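PDB 3AII: glutamate--tRNA ligase from Methanothermobacter thermautotrophicus, which probably joins glutamate to tRNA in two steps, activating it with ATP as glutamyl-AMP and then passing it to the acceptor end of the tRNA. Local coordinates for residues V98-P103 against I132-D137; L155-V160 against I363-I368. All blocks are in the same frame, centred on the assembly; numbering follows the deposited sequence. Where two conformers were deposited one is given.

Contact 1 of 2, residues V98-P103 against I132-D137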
loop_
_atom_site.group_PDB
_atom_site.type_symbol
_atom_site.label_atom_id
_atom_site.label_comp_id
_atom_site.label_asym_id
_atom_site.label_seq_id
_atom_site.Cartn_x
_atom_site.Cartn_y
_atom_site.Cartn_z
ATOM N N VAL A 98 -3.272 -18.058 16.605
ATOM C CA VAL A 98 -2.021 -17.660 15.937
ATOM C C VAL A 98 -2.302 -17.379 14.467
ATOM O O VAL A 98 -2.787 -18.262 13.745
ATOM C CB VAL A 98 -0.963 -18.771 16.042
ATOM C CG1 VAL A 98 0.368 -18.315 15.396
ATOM C CG2 VAL A 98 -0.762 -19.178 17.492
ATOM N N LEU A 99 -2.007 -16.157 14.039
ATOM C CA LEU A 99 -2.261 -15.719 12.674
ATOM C C LEU A 99 -0.941 -15.321 12.042
ATOM O O LEU A 99 0.064 -15.177 12.739
ATOM C CB LEU A 99 -3.222 -14.536 12.693
ATOM C CG LEU A 99 -4.553 -14.839 13.394
ATOM C CD1 LEU A 99 -4.818 -13.815 14.495
ATOM C CD2 LEU A 99 -5.684 -14.862 12.385
ATOM N N ARG A 100 -0.919 -15.163 10.727
ATOM C CA ARG A 100 0.305 -14.690 10.090
ATOM C C ARG A 100 -0.003 -13.681 8.997
ATOM O O ARG A 100 -1.131 -13.621 8.468
ATOM C CB ARG A 100 1.138 -15.863 9.541
ATOM C CG ARG A 100 0.754 -16.336 8.121
ATOM C CD ARG A 100 -0.631 -16.924 8.015
ATOM N NE ARG A 100 -0.646 -18.044 7.059
ATOM C CZ ARG A 100 -1.017 -17.945 5.785
ATOM N NH1 ARG A 100 -1.424 -16.783 5.273
ATOM N NH2 ARG A 100 -0.980 -19.025 5.010
ATOM N N PHE A 101 0.991 -12.847 8.695
ATOM C CA PHE A 101 0.931 -11.939 7.553
ATOM C C PHE A 101 2.140 -12.350 6.735
ATOM O O PHE A 101 3.252 -12.367 7.260
ATOM C CB PHE A 101 1.066 -10.472 7.985
ATOM C CG PHE A 101 1.271 -9.523 6.835
ATOM C CD1 PHE A 101 0.356 -9.471 5.791
ATOM C CD2 PHE A 101 2.381 -8.701 6.786
ATOM C CE1 PHE A 101 0.551 -8.607 4.713
ATOM C CE2 PHE A 101 2.595 -7.840 5.721
ATOM C CZ PHE A 101 1.683 -7.795 4.677
ATOM N N ALA A 102 1.926 -12.715 5.475
ATOM C CA ALA A 102 2.980 -13.413 4.716
ATOM C C ALA A 102 3.224 -12.813 3.337
ATOM O O ALA A 102 2.845 -13.407 2.317
ATOM C CB ALA A 102 2.637 -14.903 4.590
ATOM N N PRO A 103 3.884 -11.646 3.289
ATOM C CA PRO A 103 4.134 -10.977 2.011
ATOM C C PRO A 103 5.354 -11.539 1.304
ATOM O O PRO A 103 6.227 -12.115 1.957
ATOM C CB PRO A 103 4.413 -9.529 2.430
ATOM C CG PRO A 103 5.058 -9.664 3.793
ATOM C CD PRO A 103 4.409 -10.883 4.437
ATOM N N ILE A 132 2.436 -13.684 13.340
ATOM C CA ILE A 132 3.741 -14.007 12.774
ATOM C C ILE A 132 3.933 -13.253 11.452
ATOM O O ILE A 132 3.046 -13.232 10.601
ATOM C CB ILE A 132 3.869 -15.515 12.530
ATOM C CG1 ILE A 132 3.772 -16.281 13.859
ATOM C CG2 ILE A 132 5.202 -15.822 11.845
ATOM C CD1 ILE A 132 3.634 -17.808 13.687
ATOM N N LEU A 133 5.075 -12.585 11.307
ATOM C CA LEU A 133 5.457 -12.018 10.010
ATOM C C LEU A 133 6.302 -13.077 9.325
ATOM O O LEU A 133 7.328 -13.466 9.852
ATOM C CB LEU A 133 6.269 -10.727 10.180
ATOM C CG LEU A 133 6.908 -10.216 8.882
ATOM C CD1 LEU A 133 5.829 -9.839 7.845
ATOM C CD2 LEU A 133 7.799 -9.001 9.152
ATOM N N ARG A 134 5.863 -13.567 8.163
ATOM C CA ARG A 134 6.632 -14.567 7.446
ATOM C C ARG A 134 6.946 -14.023 6.065
ATOM O O ARG A 134 6.046 -13.848 5.237
ATOM C CB ARG A 134 5.870 -15.893 7.349
ATOM C CG ARG A 134 6.649 -16.994 6.620
ATOM C CD ARG A 134 5.971 -18.391 6.727
ATOM N NE ARG A 134 4.734 -18.425 5.951
ATOM C CZ ARG A 134 3.582 -18.952 6.369
ATOM N NH1 ARG A 134 2.517 -18.927 5.570
ATOM N NH2 ARG A 134 3.487 -19.493 7.579
ATOM N N ILE A 135 8.222 -13.758 5.812
ATOM C CA ILE A 135 8.624 -13.232 4.514
ATOM C C ILE A 135 8.806 -14.386 3.549
ATOM O O ILE A 135 9.649 -15.265 3.756
ATOM C CB ILE A 135 9.948 -12.455 4.595
ATOM C CG1 ILE A 135 9.894 -11.376 5.680
ATOM C CG2 ILE A 135 10.277 -11.860 3.236
ATOM C CD1 ILE A 135 8.845 -10.355 5.464
ATOM N N GLU A 136 8.002 -14.393 2.493
ATOM C CA GLU A 136 7.925 -15.546 1.610
ATOM C C GLU A 136 8.794 -15.320 0.369
ATOM O O GLU A 136 8.317 -14.911 -0.697
ATOM C CB GLU A 136 6.455 -15.862 1.300
ATOM C CG GLU A 136 5.718 -16.284 2.580
ATOM C CD GLU A 136 4.397 -17.018 2.358
ATOM O OE1 GLU A 136 3.807 -16.897 1.258
ATOM O OE2 GLU A 136 3.951 -17.695 3.313
ATOM N N ASP A 137 10.089 -15.573 0.547
ATOM C CA ASP A 137 11.096 -15.218 -0.451
ATOM C C ASP A 137 11.725 -16.449 -1.118
ATOM O O ASP A 137 12.942 -16.519 -1.265
ATOM C CB ASP A 137 12.182 -14.354 0.186
ATOM C CG ASP A 137 12.968 -15.088 1.255
ATOM O OD1 ASP A 137 12.455 -16.066 1.835
ATOM O OD2 ASP A 137 14.119 -14.692 1.510
HETATM O O HOH W 1 3.340 -14.364 -0.143
#

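Contact 2 of 2, residues L155-V160 against I363-I368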
loop_
_atom_site.group_PDB
_atom_site.type_symbol
_atom_site.label_atom_id
_atom_site.label_comp_id
_atom_site.label_asym_id
_atom_site.label_seq_id
_atom_site.Cartn_x
_atom_site.Cartn_y
_atom_site.Cartn_z
ATOM N N LEU A 155 4.926 -1.937 8.086
ATOM C CA LEU A 155 4.043 -2.490 9.111
ATOM C C LEU A 155 4.017 -1.607 10.358
ATOM O O LEU A 155 2.963 -1.390 10.953
ATOM C CB LEU A 155 4.498 -3.893 9.499
ATOM C CG LEU A 155 4.149 -4.946 8.460
ATOM C CD1 LEU A 155 4.730 -6.307 8.850
ATOM C CD2 LEU A 155 2.636 -5.030 8.332
ATOM N N GLU A 156 5.190 -1.130 10.767
ATOM C CA GLU A 156 5.279 -0.228 11.912
ATOM C C GLU A 156 4.459 1.026 11.625
ATOM O O GLU A 156 3.707 1.500 12.475
ATOM C CB GLU A 156 6.745 0.135 12.225
ATOM C CG GLU A 156 7.586 -1.024 12.804
ATOM C CD GLU A 156 9.068 -0.712 12.833
ATOM O OE1 GLU A 156 9.479 0.278 12.196
ATOM O OE2 GLU A 156 9.832 -1.455 13.484
ATOM N N TRP A 157 4.590 1.556 10.418
ATOM C CA TRP A 157 3.827 2.738 10.033
ATOM C C TRP A 157 2.329 2.500 10.191
ATOM O O TRP A 157 1.602 3.380 10.675
ATOM C CB TRP A 157 4.163 3.147 8.601
ATOM C CG TRP A 157 3.378 4.329 8.115
ATOM C CD1 TRP A 157 3.615 5.645 8.409
ATOM C CD2 TRP A 157 2.231 4.313 7.252
ATOM N NE1 TRP A 157 2.690 6.444 7.781
ATOM C CE2 TRP A 157 1.829 5.655 7.068
ATOM C CE3 TRP A 157 1.501 3.298 6.622
ATOM C CZ2 TRP A 157 0.732 6.010 6.278
ATOM C CZ3 TRP A 157 0.413 3.649 5.835
ATOM C CH2 TRP A 157 0.040 5.002 5.669
ATOM N N LEU A 158 1.871 1.312 9.795
ATOM C CA LEU A 158 0.457 0.962 9.906
ATOM C C LEU A 158 0.004 0.800 11.338
ATOM O O LEU A 158 -1.193 0.758 11.600
ATOM C CB LEU A 158 0.143 -0.338 9.161
ATOM C CG LEU A 158 0.088 -0.258 7.653
ATOM C CD1 LEU A 158 -0.034 -1.659 7.080
ATOM C CD2 LEU A 158 -1.106 0.623 7.237
ATOM N N GLY A 159 0.949 0.683 12.267
ATOM C CA GLY A 159 0.610 0.412 13.654
ATOM C C GLY A 159 0.439 -1.061 13.987
ATOM O O GLY A 159 -0.118 -1.421 15.024
ATOM N N VAL A 160 0.935 -1.926 13.110
ATOM C CA VAL A 160 0.822 -3.359 13.318
ATOM C C VAL A 160 1.956 -3.811 14.236
ATOM O O VAL A 160 3.109 -3.442 14.031
ATOM C CB VAL A 160 0.877 -4.103 11.965
ATOM C CG1 VAL A 160 1.105 -5.603 12.155
ATOM C CG2 VAL A 160 -0.412 -3.847 11.166
ATOM N N ILE A 363 -1.618 11.005 3.659
ATOM C CA ILE A 363 -2.653 10.045 4.038
ATOM C C ILE A 363 -2.254 9.368 5.356
ATOM O O ILE A 363 -1.150 8.830 5.479
ATOM C CB ILE A 363 -2.849 8.965 2.967
ATOM C CG1 ILE A 363 -3.153 9.597 1.601
ATOM C CG2 ILE A 363 -3.937 7.989 3.404
ATOM C CD1 ILE A 363 -4.385 10.463 1.579
ATOM N N ARG A 364 -3.154 9.375 6.335
ATOM C CA ARG A 364 -2.887 8.828 7.674
ATOM C C ARG A 364 -3.069 7.312 7.742
ATOM O O ARG A 364 -4.008 6.768 7.150
ATOM C CB ARG A 364 -3.839 9.462 8.694
ATOM C CG ARG A 364 -3.660 10.955 8.911
ATOM C CD ARG A 364 -2.627 11.238 9.994
ATOM N NE ARG A 364 -2.726 12.614 10.472
ATOM C CZ ARG A 364 -3.156 12.960 11.682
ATOM N NH1 ARG A 364 -3.208 14.238 12.021
ATOM N NH2 ARG A 364 -3.511 12.030 12.557
ATOM N N PRO A 365 -2.207 6.620 8.497
ATOM C CA PRO A 365 -2.383 5.169 8.569
ATOM C C PRO A 365 -3.698 4.800 9.251
ATOM O O PRO A 365 -4.263 3.750 8.941
ATOM C CB PRO A 365 -1.172 4.698 9.391
ATOM C CG PRO A 365 -0.678 5.918 10.111
ATOM C CD PRO A 365 -1.016 7.091 9.219
ATOM N N GLU A 366 -4.181 5.657 10.149
ATOM C CA GLU A 366 -5.451 5.458 10.843
ATOM C C GLU A 366 -6.619 5.388 9.861
ATOM O O GLU A 366 -7.605 4.677 10.088
ATOM C CB GLU A 366 -5.683 6.601 11.839
ATOM C CG GLU A 366 -4.765 6.588 13.067
ATOM C CD GLU A 366 -3.329 7.030 12.784
ATOM O OE1 GLU A 366 -3.089 7.805 11.829
ATOM O OE2 GLU A 366 -2.430 6.604 13.542
ATOM N N ALA A 367 -6.514 6.168 8.781
ATOM C CA ALA A 367 -7.543 6.173 7.739
ATOM C C ALA A 367 -7.581 4.813 7.045
ATOM O O ALA A 367 -8.653 4.268 6.767
ATOM C CB ALA A 367 -7.280 7.279 6.715
ATOM N N ILE A 368 -6.400 4.269 6.770
ATOM C CA ILE A 368 -6.290 2.950 6.153
ATOM C C ILE A 368 -6.836 1.872 7.078
ATOM O O ILE A 368 -7.594 0.990 6.649
ATOM C CB ILE A 368 -4.828 2.631 5.799
ATOM C CG1 ILE A 368 -4.289 3.664 4.814
ATOM C CG2 ILE A 368 -4.719 1.234 5.212
ATOM C CD1 ILE A 368 -5.143 3.841 3.593
HETATM O O HOH W 2 -0.906 3.694 13.455
#

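Contact 1 of 2, residues V98-P103 against I132-D137
Phe101 and Leu133 lie side by side on one face of a parallel strand pair, ring CD2 3.8 Å from leucine CD1. CG is anti to the backbone N in both (chi1 169° and 170°), which sends the side chains the same way. Pro103 closes this tightly packed side, its compact ring setting CD over one face of Phe101 and against Leu133 CD1. The strands are laced by Ile132 N to Leu99 O, Phe101 N to Ile132 O (2.8 Å) and Arg134 N to Phe101 O; Glu136 N to Pro103 O prolongs the ladder.

The face of Arg100 and Ile132 is mixed, with carbon at one end (Val98 CG1 to Ile132 CD1, 3.7 Å) and charge at the other. Arg134 is long enough to fold back to Glu136, NE and NH1 both meeting OE2. Asp282, salt-bridged to Arg100 and Arg134, should offset their repulsion. The looser end is watered: Ala102 is partly exposed, its small CB lets Glu136 OE2 approach to 3.3 Å, and a water lies within hydrogen-bonding distance of Ala102 O and Glu136 OE1.

In this Rossmann-type beta-alpha-beta unit, helices 111-126 and 147-158 cover Phe101, helix 274-284 covers the arginines, and strand 164-167 continues the sheet.

Contact 2 of 2, residues L155-V160 against I363-I368
Trp157 turns one face of its indole to Pro365, whose CB sits 3.7 Å from the centroid of the six-membered ring and 5° off its normal. This is a CH-pi contact between the C-terminal end of helix 147-158 and the first turn of helix 365-375. With CG anti to the backbone N (chi1 178°), the indole extends toward the other helix; Pro365 CD lies 3.6 Å from Trp157 CZ2. A broad aromatic face suits the rigid proline ring, and proline suits the first turn because N-H groups there have no carbonyl of a preceding turn to bond, so its missing N-H costs nothing.

Arg364 is the N-cap of that helix. One turn further into helix 365-375, Leu158 CD2 meets Ile368 CG2 at 4.2 Å, a looser touch between branched side chains that adds to the buried side, where Ile368 also packs on helix 111-126. Helix 147-158 ends in a Schellman motif: Gly159 takes a positive phi of 86°, at which a side chain would strike the preceding carbonyl, while its N bonds to Glu156 O and Val160 N to Leu155 O. Leu158 O is taken up by Arg369. At the rim of the indole, near its plane, Ile363 O approaches Trp157 CZ2 to 3.5 Å.

How the contacts relate
The two contacts lie in the catalytic domain of this class I synthetase, their centres about 18 Å apart. They come in series along the chain: contact 1 closes within the first beta-alpha-beta unit, and strand 130-135 is followed by helix 147-158, whose last turn opens contact 2. That helix joins them physically, since Leu155 CD1 packs on Leu133 CD1 at 3.8 Å and Leu155 CD2 on Phe101 CE2. Contact 1 pairs neighbouring sheet strands, whereas contact 2 spans about 200 residues to bring helix 365-375 beside the nucleotide-binding core. Helix 111-126 packs against residues of both, so helix 365-375 is tied to the predicted HIGH region, which runs from the loop after strand 98-101 into helix 111-126.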